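Local coordinates for uncharacterized protein (Kribbella flavida, PDB 5EVH), which is of unknown function but carries a SnoaL-like domain of the NTF2 clan, a cone-shaped fold that often encloses a ligand pocket or active site, at residues F24-M28 with F50-M54; P91-H95 with L106-F110. All coordinates share one frame; numbering follows the deposited sequence. Where two conformers were deposited one is given.

Interaction 1 (F24-M28 with F50-M54); sequences FDTAM and FRAFM
Arg-51 on helix 47-58 reaches across to Asp-25 on the short helix 24-28, skirting Phe-24 and Met-28 on its way. Its CB packs on SE and CE of Met-28, a selenomethionine. CG stands anti to the backbone N (chi1 174°), and the chain stays extended to NE. CD of Arg-51 passes CG of Met-28 at 4.1 Å. NE turns to a second acid, Glu-55 of its own helix, in a salt bridge. Arg-51 NH1 bonds OD1 of Asp-25 at 3.1 Å, and that oxygen lies in the guanidinium plane. NH2 adds a weak bond to the same OD1. One face of the guanidinium is covered by CB of Phe-24, 3.4 Å from Arg-51 NH2. Deeper between the helices, in the conformer described, SE of Met-54, also a selenomethionine, lies oblique to the Phe-24 ring, 3.6 Å from CD1, in a Met-aromatic contact. In that conformer CE of Met-54 also meets CB of Ala-27. SE of Met-28 meets the Phe-50 ring at its edge, 4.1 Å from CD2. An apolar layer of methionine and aromatic side chains thus joins the helices, with a salt bridge on its solvent side. Two acids share one arginine, which probably favours its charged form and limits guanidinium rotation.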
loop_
_atom_site.group_PDB
_atom_site.type_symbol
_atom_site.label_atom_id
_atom_site.label_comp_id
_atom_site.label_asym_id
_atom_site.label_seq_id
_atom_site.Cartn_x
_atom_site.Cartn_y
_atom_site.Cartn_z
ATOM N N PHE A 24 21.150 -8.842 4.581
ATOM C CA PHE A 24 20.286 -9.586 3.664
ATOM C C PHE A 24 20.299 -11.071 3.899
ATOM O O PHE A 24 19.288 -11.738 3.660
ATOM C CB PHE A 24 20.723 -9.383 2.224
ATOM C CG PHE A 24 20.773 -8.006 1.871
ATOM C CD1 PHE A 24 19.606 -7.283 1.903
ATOM C CD2 PHE A 24 21.998 -7.398 1.518
ATOM C CE1 PHE A 24 19.667 -5.931 1.598
ATOM C CE2 PHE A 24 22.087 -6.039 1.179
ATOM C CZ PHE A 24 20.927 -5.285 1.233
ATOM N N ASP A 25 21.458 -11.628 4.213
ATOM C CA ASP A 25 21.478 -13.036 4.546
ATOM C C ASP A 25 20.499 -13.311 5.663
ATOM O O ASP A 25 19.788 -14.323 5.626
ATOM C CB ASP A 25 22.879 -13.465 4.939
ATOM C CG ASP A 25 23.840 -13.501 3.724
ATOM O OD1 ASP A 25 23.359 -13.342 2.562
ATOM O OD2 ASP A 25 25.053 -13.701 3.963
ATOM N N THR A 26 20.381 -12.371 6.624
ATOM C CA THR A 26 19.434 -12.576 7.721
ATOM C C THR A 26 18.003 -12.440 7.229
ATOM O O THR A 26 17.145 -13.276 7.559
ATOM C CB THR A 26 19.716 -11.583 8.859
ATOM O OG1 THR A 26 21.070 -11.822 9.301
ATOM C CG2 THR A 26 18.730 -11.770 10.056
ATOM N N ALA A 27 17.727 -11.416 6.411
ATOM C CA ALA A 27 16.376 -11.236 5.875
ATOM C C ALA A 27 15.926 -12.453 5.087
ATOM O O ALA A 27 14.775 -12.902 5.230
ATOM C CB ALA A 27 16.320 -9.973 4.989
HETATM N N MSE A 28 16.848 -13.062 4.322
HETATM C CA MSE A 28 16.495 -14.182 3.457
HETATM C C MSE A 28 16.232 -15.445 4.253
HETATM O O MSE A 28 15.617 -16.370 3.732
HETATM C CB MSE A 28 17.594 -14.419 2.415
HETATM C CG MSE A 28 17.677 -13.298 1.362
HETATM SE SE MSE A 28 16.051 -13.000 0.328
HETATM C CE MSE A 28 15.963 -14.758 -0.428
ATOM N N PHE A 50 13.655 -13.170 -6.049
ATOM C CA PHE A 50 13.214 -12.211 -5.039
ATOM C C PHE A 50 14.416 -11.411 -4.519
ATOM O O PHE A 50 14.360 -10.184 -4.376
ATOM C CB PHE A 50 12.500 -12.940 -3.885
ATOM C CG PHE A 50 11.953 -12.012 -2.858
ATOM C CD1 PHE A 50 10.844 -11.216 -3.151
ATOM C CD2 PHE A 50 12.560 -11.901 -1.594
ATOM C CE1 PHE A 50 10.336 -10.310 -2.202
ATOM C CE2 PHE A 50 12.085 -11.009 -0.667
ATOM C CZ PHE A 50 10.963 -10.205 -0.926
ATOM N N ARG A 51 15.501 -12.111 -4.202
ATOM C CA ARG A 51 16.702 -11.444 -3.716
ATOM C C ARG A 51 17.215 -10.421 -4.721
ATOM O O ARG A 51 17.567 -9.292 -4.351
ATOM C CB ARG A 51 17.756 -12.492 -3.402
ATOM C CG ARG A 51 19.067 -11.886 -3.026
ATOM C CD ARG A 51 19.868 -12.780 -2.112
ATOM N NE ARG A 51 20.863 -11.898 -1.502
ATOM C CZ ARG A 51 21.581 -12.195 -0.441
ATOM N NH1 ARG A 51 21.387 -13.368 0.132
ATOM N NH2 ARG A 51 22.472 -11.309 0.031
ATOM N N ALA A 52 17.228 -10.780 -6.005
ATOM C CA ALA A 52 17.682 -9.848 -7.018
ATOM C C ALA A 52 16.811 -8.597 -7.078
ATOM O O ALA A 52 17.286 -7.568 -7.540
ATOM C CB ALA A 52 17.749 -10.556 -8.397
ATOM N N PHE A 53 15.551 -8.648 -6.620
ATOM C CA PHE A 53 14.671 -7.472 -6.563
ATOM C C PHE A 53 14.848 -6.701 -5.243
ATOM O O PHE A 53 15.012 -5.475 -5.247
ATOM C CB PHE A 53 13.209 -7.925 -6.775
ATOM C CG PHE A 53 12.176 -6.981 -6.245
ATOM C CD1 PHE A 53 11.886 -5.816 -6.891
ATOM C CD2 PHE A 53 11.457 -7.290 -5.110
ATOM C CE1 PHE A 53 10.914 -4.924 -6.369
ATOM C CE2 PHE A 53 10.477 -6.422 -4.603
ATOM C CZ PHE A 53 10.207 -5.249 -5.244
HETATM N N MSE A 54 14.842 -7.414 -4.107
HETATM C CA MSE A 54 14.812 -6.761 -2.773
HETATM C C MSE A 54 16.146 -6.093 -2.480
HETATM O O MSE A 54 16.199 -4.968 -1.954
HETATM C CB MSE A 54 14.447 -7.747 -1.608
HETATM C CG MSE A 54 15.385 -8.950 -1.343
HETATM SE SE MSE A 54 16.926 -8.816 -0.022
HETATM C CE MSE A 54 15.994 -9.334 1.632
#

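Interaction 2 (P91-H95 with L106-F110); sequences PAAEH and LRIIF
The beta hairpin of strands 92-99 and 102-109 lies within the curved sheet of this NTF2-like fold, and Ala-93 to His-95 pair with Arg-107 to Ile-109 in antiparallel register. Ala-93 and Ile-109 form a hydrogen-bonded pair: Ala-93 N gives to Ile-109 O at 3.0 Å, and Ile-109 N gives to Ala-93 O at 2.8 Å. His-95 and Arg-107 form the next hydrogen-bonded pair. Between them sits the non-hydrogen-bonded pair Glu-94 and Ile-108, where CA-H...O contacts support the ladder.

Glu-94 and Ile-108 lie side by side and point the same way, on the face covered by helix 47-58. CG1 of Ile-108 is anti to the backbone N (chi1 173°), which carries CD1 alongside the glutamate chain. CD1 of Ile-108 comes within 3.6 Å of Glu-94 OE2, and CG of Glu-94 is 4.0 Å from both CG1 and CD1 of Ile-108. OE2 is hydrogen-bonded to Tyr-80 OH on strand 75-84. An alanine in place of Ile-108 would probably open a gap beside the Glu-94 chain and leave its carboxylate freer to shift away from Tyr-80. Next along, CB of Phe-110 packs on CB of Ala-92, and its ring meets Phe-57 of helix 47-58. A bound glycerol, probably from the crystallisation liquor, lies about 4 Å from the Phe-110 side chain.

The other face, with Ala-93, His-95, Arg-107 and Ile-109, turns to the second subunit. There Ala-93 packs on Ala-93 of that subunit, and Arg-107 on its Leu-67. A water joins the side chains of the His-95 and Arg-107 pair: it lies 2.9 Å from His-95 ND1 and accepts from Arg-107 NE at 3.0 Å, in the plane of both flat groups.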
loop_
_atom_site.group_PDB
_atom_site.type_symbol
_atom_site.label_atom_id
_atom_site.label_comp_id
_atom_site.label_asym_id
_atom_site.label_seq_id
_atom_site.Cartn_x
_atom_site.Cartn_y
_atom_site.Cartn_z
ATOM N N PRO A 91 6.498 5.783 0.557
ATOM C CA PRO A 91 5.896 4.778 1.453
ATOM C C PRO A 91 5.486 3.516 0.693
ATOM O O PRO A 91 5.204 3.554 -0.506
ATOM C CB PRO A 91 4.676 5.501 2.018
ATOM C CG PRO A 91 4.221 6.329 0.835
ATOM C CD PRO A 91 5.598 6.928 0.315
ATOM N N ALA A 92 5.484 2.378 1.395
ATOM C CA ALA A 92 5.109 1.114 0.776
ATOM C C ALA A 92 4.177 0.345 1.711
ATOM O O ALA A 92 4.214 0.528 2.932
ATOM C CB ALA A 92 6.329 0.231 0.423
ATOM N N ALA A 93 3.346 -0.523 1.148
ATOM C CA ALA A 93 2.558 -1.423 1.991
ATOM C C ALA A 93 2.797 -2.856 1.526
ATOM O O ALA A 93 2.972 -3.096 0.312
ATOM C CB ALA A 93 1.037 -1.099 1.873
ATOM N N GLU A 94 2.811 -3.813 2.481
ATOM C CA GLU A 94 3.099 -5.194 2.158
ATOM C C GLU A 94 2.076 -6.083 2.813
ATOM O O GLU A 94 1.768 -5.916 4.014
ATOM C CB GLU A 94 4.526 -5.689 2.642
ATOM C CG GLU A 94 5.622 -4.939 1.950
ATOM C CD GLU A 94 7.013 -5.315 2.503
ATOM O OE1 GLU A 94 7.016 -6.125 3.434
ATOM O OE2 GLU A 94 8.063 -4.812 2.001
ATOM N N HIS A 95 1.611 -7.082 2.045
ATOM C CA HIS A 95 0.729 -8.102 2.564
ATOM C C HIS A 95 1.525 -9.402 2.491
ATOM O O HIS A 95 1.942 -9.798 1.391
ATOM C CB HIS A 95 -0.545 -8.196 1.730
ATOM C CG HIS A 95 -1.436 -9.344 2.137
ATOM N ND1 HIS A 95 -2.161 -10.084 1.223
ATOM C CD2 HIS A 95 -1.763 -9.845 3.366
ATOM C CE1 HIS A 95 -2.877 -11.009 1.860
ATOM N NE2 HIS A 95 -2.630 -10.904 3.162
ATOM N N LEU A 106 4.136 -12.474 -0.966
ATOM C CA LEU A 106 4.404 -11.096 -0.576
ATOM C C LEU A 106 3.829 -10.227 -1.675
ATOM O O LEU A 106 4.259 -10.360 -2.828
ATOM C CB LEU A 106 5.907 -10.853 -0.418
ATOM C CG LEU A 106 6.232 -9.507 0.280
ATOM C CD1 LEU A 106 7.651 -9.641 0.884
ATOM C CD2 LEU A 106 6.238 -8.371 -0.614
ATOM N N ARG A 107 2.832 -9.385 -1.350
ATOM C CA ARG A 107 2.353 -8.395 -2.315
ATOM C C ARG A 107 2.781 -7.024 -1.807
ATOM O O ARG A 107 2.429 -6.638 -0.681
ATOM C CB ARG A 107 0.836 -8.460 -2.537
ATOM C CG ARG A 107 0.379 -7.321 -3.492
ATOM C CD ARG A 107 -1.143 -7.446 -3.955
ATOM N NE ARG A 107 -1.674 -8.821 -4.189
ATOM C CZ ARG A 107 -1.721 -9.417 -5.384
ATOM N NH1 ARG A 107 -2.240 -10.631 -5.487
ATOM N NH2 ARG A 107 -1.252 -8.811 -6.489
ATOM N N ILE A 108 3.512 -6.279 -2.629
ATOM C CA ILE A 108 4.002 -4.969 -2.180
ATOM C C ILE A 108 3.492 -3.870 -3.102
ATOM O O ILE A 108 3.415 -4.053 -4.319
ATOM C CB ILE A 108 5.537 -4.935 -2.050
ATOM C CG1 ILE A 108 6.020 -3.496 -1.752
ATOM C CG2 ILE A 108 6.263 -5.423 -3.325
ATOM C CD1 ILE A 108 7.485 -3.499 -1.267
ATOM N N ILE A 109 3.041 -2.753 -2.508
ATOM C CA ILE A 109 2.477 -1.630 -3.283
ATOM C C ILE A 109 3.299 -0.396 -2.954
ATOM O O ILE A 109 3.460 -0.064 -1.781
ATOM C CB ILE A 109 0.998 -1.372 -2.925
ATOM C CG1 ILE A 109 0.193 -2.657 -3.121
ATOM C CG2 ILE A 109 0.498 -0.232 -3.835
ATOM C CD1 ILE A 109 -1.343 -2.478 -2.725
ATOM N N PHE A 110 3.787 0.297 -3.981
ATOM C CA PHE A 110 4.316 1.636 -3.806
ATOM C C PHE A 110 4.197 2.355 -5.144
ATOM O O PHE A 110 3.969 1.737 -6.200
ATOM C CB PHE A 110 5.774 1.636 -3.343
ATOM C CG PHE A 110 6.695 0.869 -4.240
ATOM C CD1 PHE A 110 6.965 -0.478 -3.972
ATOM C CD2 PHE A 110 7.281 1.479 -5.336
ATOM C CE1 PHE A 110 7.860 -1.213 -4.833
ATOM C CE2 PHE A 110 8.160 0.778 -6.206
ATOM C CZ PHE A 110 8.429 -0.569 -5.964
HETATM O O HOH W 1 -2.201 -10.385 -1.670
#

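How the interactions relate
Interaction 1 is partly buried and lies toward the outside of the chain; interaction 2 is a buried contact nearer its centre. Their centres are about 16 Å apart. Helix 47-58 links them: it is one partner in interaction 1, and it covers one face of the hairpin in interaction 2. The two contacts meet where CZ of Phe-50 packs on CD1 of Leu-106 at 3.8 Å. Side chains hold the two helices together, with methionine, aromatic and salt-bridge contacts. The strands rely first on backbone hydrogen bonds, and their side chains serve the two faces. No other chain of the assembly touches 24-28 or 50-54, whereas the hairpin's other face packs against the second subunit.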